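Local coordinates for protein ribokinase (PDB 6CW5) that probably phosphorylates D-ribose at O-5, using ATP and a divalent metal such as magnesium, to give D-ribose 5-phosphate, at residues K46-K51 and G76-E81; Q55-A60 and E319-L324. One frame throughout, in Å; residues are numbered along the deposited sequence.

In the fold
Both contacts are apolar, and neither has a hydrogen bond between its two segments. Contact 1 sets the end of strand 43-49, an outermost strand of the four-stranded sheet, beside helix 77-85 of the larger α/β part; it is partly buried, with Trp78 partly exposed. Contact 2 is the more buried: helix 51-61 meets the coil that follows helix 297-311. Strand 43-49 runs almost directly into helix 51-61, so one continuous piece of chain supplies the first segment of each, and the contact centres lie 13 Å apart. An indole and small aliphatic groups meet in contact 1, whereas in contact 2 a valine fits between a phenyl edge and an alanine.

Contact 1 (K46-K51 and G76-E81); sequences KRAGGK and GIWVKE
Ala48, near the end of strand 43-49, faces Val79 on the first turn of helix 77-85. The short axes of strand and helix approach to 9.1 Å and diverge by 57°, and the CA atoms of Ala48 and Val79 are 5.8 Å apart. Gly76 is the N-cap of the helix, and its carbonyl O receives the N-H groups of both Val79 and Lys80.

The small methyl group of Ala48 suits so near an approach: its CB lies 3.8 Å from Val79 CG1 and 3.9 Å from Trp78 CZ3. Trp78 has CG set between its backbone N and carbonyl carbon (chi1 65°), which turns the indole across the helix toward the strand: CG2 of Val79 sits over the centre of one ring face, 3.4 Å above the plane. The benzo end then reaches the strand backbone, with Trp78 CH2 3.4 Å from Ala48 N and, at the ring edge, 3.8 Å from Arg47 C. Trp78 also touches Ile23, a predicted substrate-binding residue.

No hydrogen bond crosses, so the contact rests mainly on van der Waals packing; Gly50 and Lys51, at the end of the same strand segment, belong to the predicted substrate site, and Lys51 NZ forms a salt bridge with Asp281.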
loop_
_atom_site.group_PDB
_atom_site.type_symbol
_atom_site.label_atom_id
_atom_site.label_comp_id
_atom_site.label_asym_id
_atom_site.label_seq_id
_atom_site.Cartn_x
_atom_site.Cartn_y
_atom_site.Cartn_z
ATOM N N LYS A 46 -19.130 -24.538 5.981
ATOM C CA LYS A 46 -17.862 -23.832 5.843
ATOM C C LYS A 46 -17.197 -24.280 4.554
ATOM O O LYS A 46 -17.107 -25.482 4.285
ATOM C CB LYS A 46 -16.927 -24.099 7.026
ATOM C CG LYS A 46 -17.290 -23.365 8.316
ATOM C CD LYS A 46 -16.082 -23.312 9.269
ATOM C CE LYS A 46 -16.499 -22.898 10.682
ATOM N NZ LYS A 46 -15.334 -22.792 11.604
ATOM N N ARG A 47 -16.710 -23.324 3.763
ATOM C CA ARG A 47 -16.067 -23.675 2.505
ATOM C C ARG A 47 -14.892 -22.740 2.283
ATOM O O ARG A 47 -14.878 -21.621 2.795
ATOM C CB ARG A 47 -17.052 -23.579 1.326
ATOM C CG ARG A 47 -18.330 -24.396 1.512
ATOM C CD ARG A 47 -18.815 -24.949 0.209
ATOM N NE ARG A 47 -20.023 -25.757 0.344
ATOM C CZ ARG A 47 -20.026 -27.082 0.416
ATOM N NH1 ARG A 47 -18.881 -27.749 0.376
ATOM N NH2 ARG A 47 -21.172 -27.739 0.530
ATOM N N ALA A 48 -13.896 -23.221 1.538
ATOM C CA ALA A 48 -12.823 -22.333 1.097
ATOM C C ALA A 48 -13.385 -21.262 0.174
ATOM O O ALA A 48 -14.232 -21.542 -0.677
ATOM C CB ALA A 48 -11.743 -23.130 0.373
ATOM N N GLY A 49 -12.912 -20.044 0.342
ATOM C CA GLY A 49 -13.383 -18.930 -0.460
ATOM C C GLY A 49 -12.379 -17.782 -0.546
ATOM O O GLY A 49 -11.169 -17.985 -0.422
ATOM N N GLY A 50 -12.909 -16.569 -0.751
ATOM C CA GLY A 50 -12.117 -15.364 -0.931
ATOM C C GLY A 50 -11.948 -14.999 -2.399
ATOM O O GLY A 50 -11.762 -15.877 -3.243
ATOM N N LYS A 51 -12.040 -13.706 -2.722
ATOM C CA LYS A 51 -11.897 -13.279 -4.120
ATOM C C LYS A 51 -10.583 -13.782 -4.728
ATOM O O LYS A 51 -10.573 -14.356 -5.829
ATOM C CB LYS A 51 -12.006 -11.756 -4.207
ATOM C CG LYS A 51 -13.438 -11.191 -4.045
ATOM C CD LYS A 51 -14.234 -11.240 -5.328
ATOM C CE LYS A 51 -15.758 -11.347 -5.051
ATOM N NZ LYS A 51 -16.033 -12.685 -4.363
ATOM N N GLY A 76 -6.061 -21.601 8.191
ATOM C CA GLY A 76 -6.385 -21.666 6.785
ATOM C C GLY A 76 -5.486 -22.568 5.983
ATOM O O GLY A 76 -5.612 -22.596 4.744
ATOM N N ILE A 77 -4.588 -23.314 6.613
ATOM C CA ILE A 77 -3.657 -24.144 5.853
ATOM C C ILE A 77 -4.405 -25.131 4.962
ATOM O O ILE A 77 -3.962 -25.421 3.845
ATOM C CB ILE A 77 -2.677 -24.840 6.818
ATOM C CG1 ILE A 77 -1.676 -23.811 7.351
ATOM C CG2 ILE A 77 -1.950 -25.992 6.138
ATOM C CD1 ILE A 77 -0.952 -24.273 8.628
ATOM N N TRP A 78 -5.579 -25.605 5.396
ATOM C CA TRP A 78 -6.346 -26.528 4.561
ATOM C C TRP A 78 -6.796 -25.874 3.255
ATOM O O TRP A 78 -6.949 -26.563 2.238
ATOM C CB TRP A 78 -7.543 -27.084 5.349
ATOM C CG TRP A 78 -8.572 -26.039 5.736
ATOM C CD1 TRP A 78 -8.558 -25.250 6.842
ATOM C CD2 TRP A 78 -9.759 -25.692 5.010
ATOM N NE1 TRP A 78 -9.664 -24.429 6.853
ATOM C CE2 TRP A 78 -10.418 -24.686 5.740
ATOM C CE3 TRP A 78 -10.335 -26.144 3.819
ATOM C CZ2 TRP A 78 -11.624 -24.115 5.315
ATOM C CZ3 TRP A 78 -11.540 -25.580 3.406
ATOM C CH2 TRP A 78 -12.166 -24.585 4.154
ATOM N N VAL A 79 -6.984 -24.555 3.248
ATOM C CA VAL A 79 -7.279 -23.852 1.998
ATOM C C VAL A 79 -6.024 -23.750 1.141
ATOM O O VAL A 79 -6.072 -23.936 -0.080
ATOM C CB VAL A 79 -7.867 -22.463 2.285
ATOM C CG1 VAL A 79 -8.252 -21.754 0.969
ATOM C CG2 VAL A 79 -9.073 -22.571 3.241
ATOM N N LYS A 80 -4.885 -23.435 1.764
ATOM C CA LYS A 80 -3.616 -23.442 1.036
ATOM C C LYS A 80 -3.364 -24.805 0.395
ATOM O O LYS A 80 -2.880 -24.892 -0.742
ATOM C CB LYS A 80 -2.473 -23.070 1.987
ATOM C CG LYS A 80 -1.085 -22.945 1.323
ATOM C CD LYS A 80 -0.050 -22.373 2.292
ATOM C CE LYS A 80 1.388 -22.546 1.760
ATOM N NZ LYS A 80 1.816 -23.949 1.731
ATOM N N GLU A 81 -3.706 -25.881 1.099
ATOM C CA GLU A 81 -3.478 -27.218 0.549
ATOM C C GLU A 81 -4.430 -27.527 -0.602
ATOM O O GLU A 81 -4.049 -28.233 -1.542
ATOM C CB GLU A 81 -3.614 -28.255 1.660
ATOM C CG GLU A 81 -2.629 -28.004 2.770
ATOM C CD GLU A 81 -2.731 -29.009 3.882
ATOM O OE1 GLU A 81 -3.847 -29.511 4.136
ATOM O OE2 GLU A 81 -1.683 -29.302 4.493
#

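Contact 2 (Q55-A60 and E319-L324)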
loop_
_atom_site.group_PDB
_atom_site.type_symbol
_atom_site.label_atom_id
_atom_site.label_comp_id
_atom_site.label_asym_id
_atom_site.label_seq_id
_atom_site.Cartn_x
_atom_site.Cartn_y
_atom_site.Cartn_z
ATOM N N GLN A 55 -10.600 -16.877 -7.575
ATOM C CA GLN A 55 -10.187 -16.535 -8.932
ATOM C C GLN A 55 -8.910 -17.287 -9.312
ATOM O O GLN A 55 -8.783 -17.757 -10.444
ATOM C CB GLN A 55 -10.029 -15.012 -9.058
ATOM C CG GLN A 55 -11.394 -14.333 -9.043
ATOM C CD GLN A 55 -11.374 -12.792 -9.135
ATOM O OE1 GLN A 55 -10.384 -12.174 -9.526
ATOM N NE2 GLN A 55 -12.488 -12.183 -8.731
ATOM N N ALA A 56 -7.983 -17.468 -8.366
ATOM C CA ALA A 56 -6.782 -18.253 -8.671
ATOM C C ALA A 56 -7.140 -19.703 -8.972
ATOM O O ALA A 56 -6.591 -20.321 -9.897
ATOM C CB ALA A 56 -5.792 -18.191 -7.500
ATOM N N PHE A 57 -8.028 -20.270 -8.160
ATOM C CA PHE A 57 -8.496 -21.633 -8.367
ATOM C C PHE A 57 -9.110 -21.799 -9.754
ATOM O O PHE A 57 -8.926 -22.833 -10.410
ATOM C CB PHE A 57 -9.522 -21.962 -7.282
ATOM C CG PHE A 57 -9.739 -23.412 -7.087
ATOM C CD1 PHE A 57 -8.846 -24.161 -6.333
ATOM C CD2 PHE A 57 -10.837 -24.043 -7.658
ATOM C CE1 PHE A 57 -9.063 -25.520 -6.135
ATOM C CE2 PHE A 57 -11.041 -25.404 -7.482
ATOM C CZ PHE A 57 -10.157 -26.139 -6.716
ATOM N N ALA A 58 -9.869 -20.796 -10.200
ATOM C CA ALA A 58 -10.499 -20.869 -11.515
ATOM C C ALA A 58 -9.475 -20.743 -12.631
ATOM O O ALA A 58 -9.580 -21.438 -13.643
ATOM C CB ALA A 58 -11.580 -19.789 -11.643
ATOM N N VAL A 59 -8.468 -19.877 -12.469
ATOM C CA VAL A 59 -7.412 -19.826 -13.483
ATOM C C VAL A 59 -6.780 -21.198 -13.620
ATOM O O VAL A 59 -6.607 -21.718 -14.725
ATOM C CB VAL A 59 -6.355 -18.752 -13.145
ATOM C CG1 VAL A 59 -5.203 -18.804 -14.168
ATOM C CG2 VAL A 59 -6.971 -17.357 -13.137
ATOM N N ALA A 60 -6.466 -21.825 -12.480
ATOM C CA ALA A 60 -5.826 -23.136 -12.492
ATOM C C ALA A 60 -6.737 -24.198 -13.094
ATOM O O ALA A 60 -6.302 -25.020 -13.904
ATOM C CB ALA A 60 -5.414 -23.516 -11.066
ATOM N N GLU A 319 -15.054 -25.041 -4.684
ATOM C CA GLU A 319 -15.321 -26.439 -5.021
ATOM C C GLU A 319 -16.066 -26.595 -6.347
ATOM O O GLU A 319 -15.894 -27.609 -7.032
ATOM C CB GLU A 319 -16.110 -27.103 -3.887
ATOM N N SER A 320 -16.889 -25.622 -6.730
ATOM C CA SER A 320 -17.734 -25.758 -7.914
ATOM C C SER A 320 -17.072 -25.257 -9.196
ATOM O O SER A 320 -17.706 -25.296 -10.259
ATOM C CB SER A 320 -19.065 -25.024 -7.701
ATOM O OG SER A 320 -18.879 -23.645 -7.447
ATOM N N VAL A 321 -15.830 -24.787 -9.129
ATOM C CA VAL A 321 -15.131 -24.337 -10.333
ATOM C C VAL A 321 -14.813 -25.551 -11.199
ATOM O O VAL A 321 -14.040 -26.427 -10.782
ATOM C CB VAL A 321 -13.852 -23.559 -9.992
ATOM C CG1 VAL A 321 -13.065 -23.315 -11.259
ATOM C CG2 VAL A 321 -14.196 -22.248 -9.308
ATOM N N PRO A 322 -15.371 -25.645 -12.402
ATOM C CA PRO A 322 -15.151 -26.838 -13.231
ATOM C C PRO A 322 -13.736 -26.881 -13.797
ATOM O O PRO A 322 -13.000 -25.891 -13.807
ATOM C CB PRO A 322 -16.194 -26.692 -14.344
ATOM C CG PRO A 322 -16.414 -25.207 -14.455
ATOM C CD PRO A 322 -16.255 -24.660 -13.055
ATOM N N THR A 323 -13.359 -28.072 -14.262
ATOM C CA THR A 323 -12.150 -28.249 -15.052
ATOM C C THR A 323 -12.425 -27.893 -16.515
ATOM O O THR A 323 -13.570 -27.716 -16.934
ATOM C CB THR A 323 -11.643 -29.684 -14.942
ATOM O OG1 THR A 323 -12.646 -30.577 -15.439
ATOM C CG2 THR A 323 -11.325 -30.034 -13.487
ATOM N N LEU A 324 -11.354 -27.787 -17.300
ATOM C CA LEU A 324 -11.477 -27.357 -18.693
ATOM C C LEU A 324 -12.130 -28.463 -19.525
ATOM O O LEU A 324 -11.562 -29.548 -19.696
ATOM C CB LEU A 324 -10.106 -26.978 -19.243
ATOM C CG LEU A 324 -10.072 -26.435 -20.673
ATOM C CD1 LEU A 324 -10.952 -25.194 -20.805
ATOM C CD2 LEU A 324 -8.641 -26.142 -21.095
#
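Val321 packs against one side of helix 51-61, between Phe57 and Ala58. Its branches divide the work. CG1, anti to the backbone N (chi1 171°), reaches the helix backbone, 3.6 Å from Ala58 CA and 3.8 Å from Ala58 CB; the small alanine lets the loop come this near, with the CA atoms of Ala58 and Val321 5.9 Å apart. The CB of Val321 meets the edge of the Phe57 ring in its plane, 3.8 Å from Phe57 CD2, while CG2 lies farther along, 4.2 Å from the same CD2. The first torsion of Phe57 (chi1 -161°) swings the ring off the helix so that its edge meets Val321, and the two side chains pass alongside each other, pointing opposite ways. A branched valine suits the place because it can touch both neighbours at once, and Tyr286 of helix 279-292 also packs against it.

Away from this buried patch the packing thins. Phe57 is itself partly exposed, and the loop runs on into the exposed Thr323 and Leu324. Pro322 points away from helix 51-61 and touches Ala307 and Ile310 of helix 297-311, and its carbonyl O bonds to the Tyr286 hydroxyl.

Ser320, just before Val321, is a predicted potassium ligand, and its OG bonds to the carbonyl O of Gly316, another predicted ligand. The arrangement is consistent with the monovalent-cation site of ribokinases in the PfkB family, here with its C-terminal loop packed on the helix whose first turn carries part of the predicted substrate-binding segment, Gly50 to Asn54.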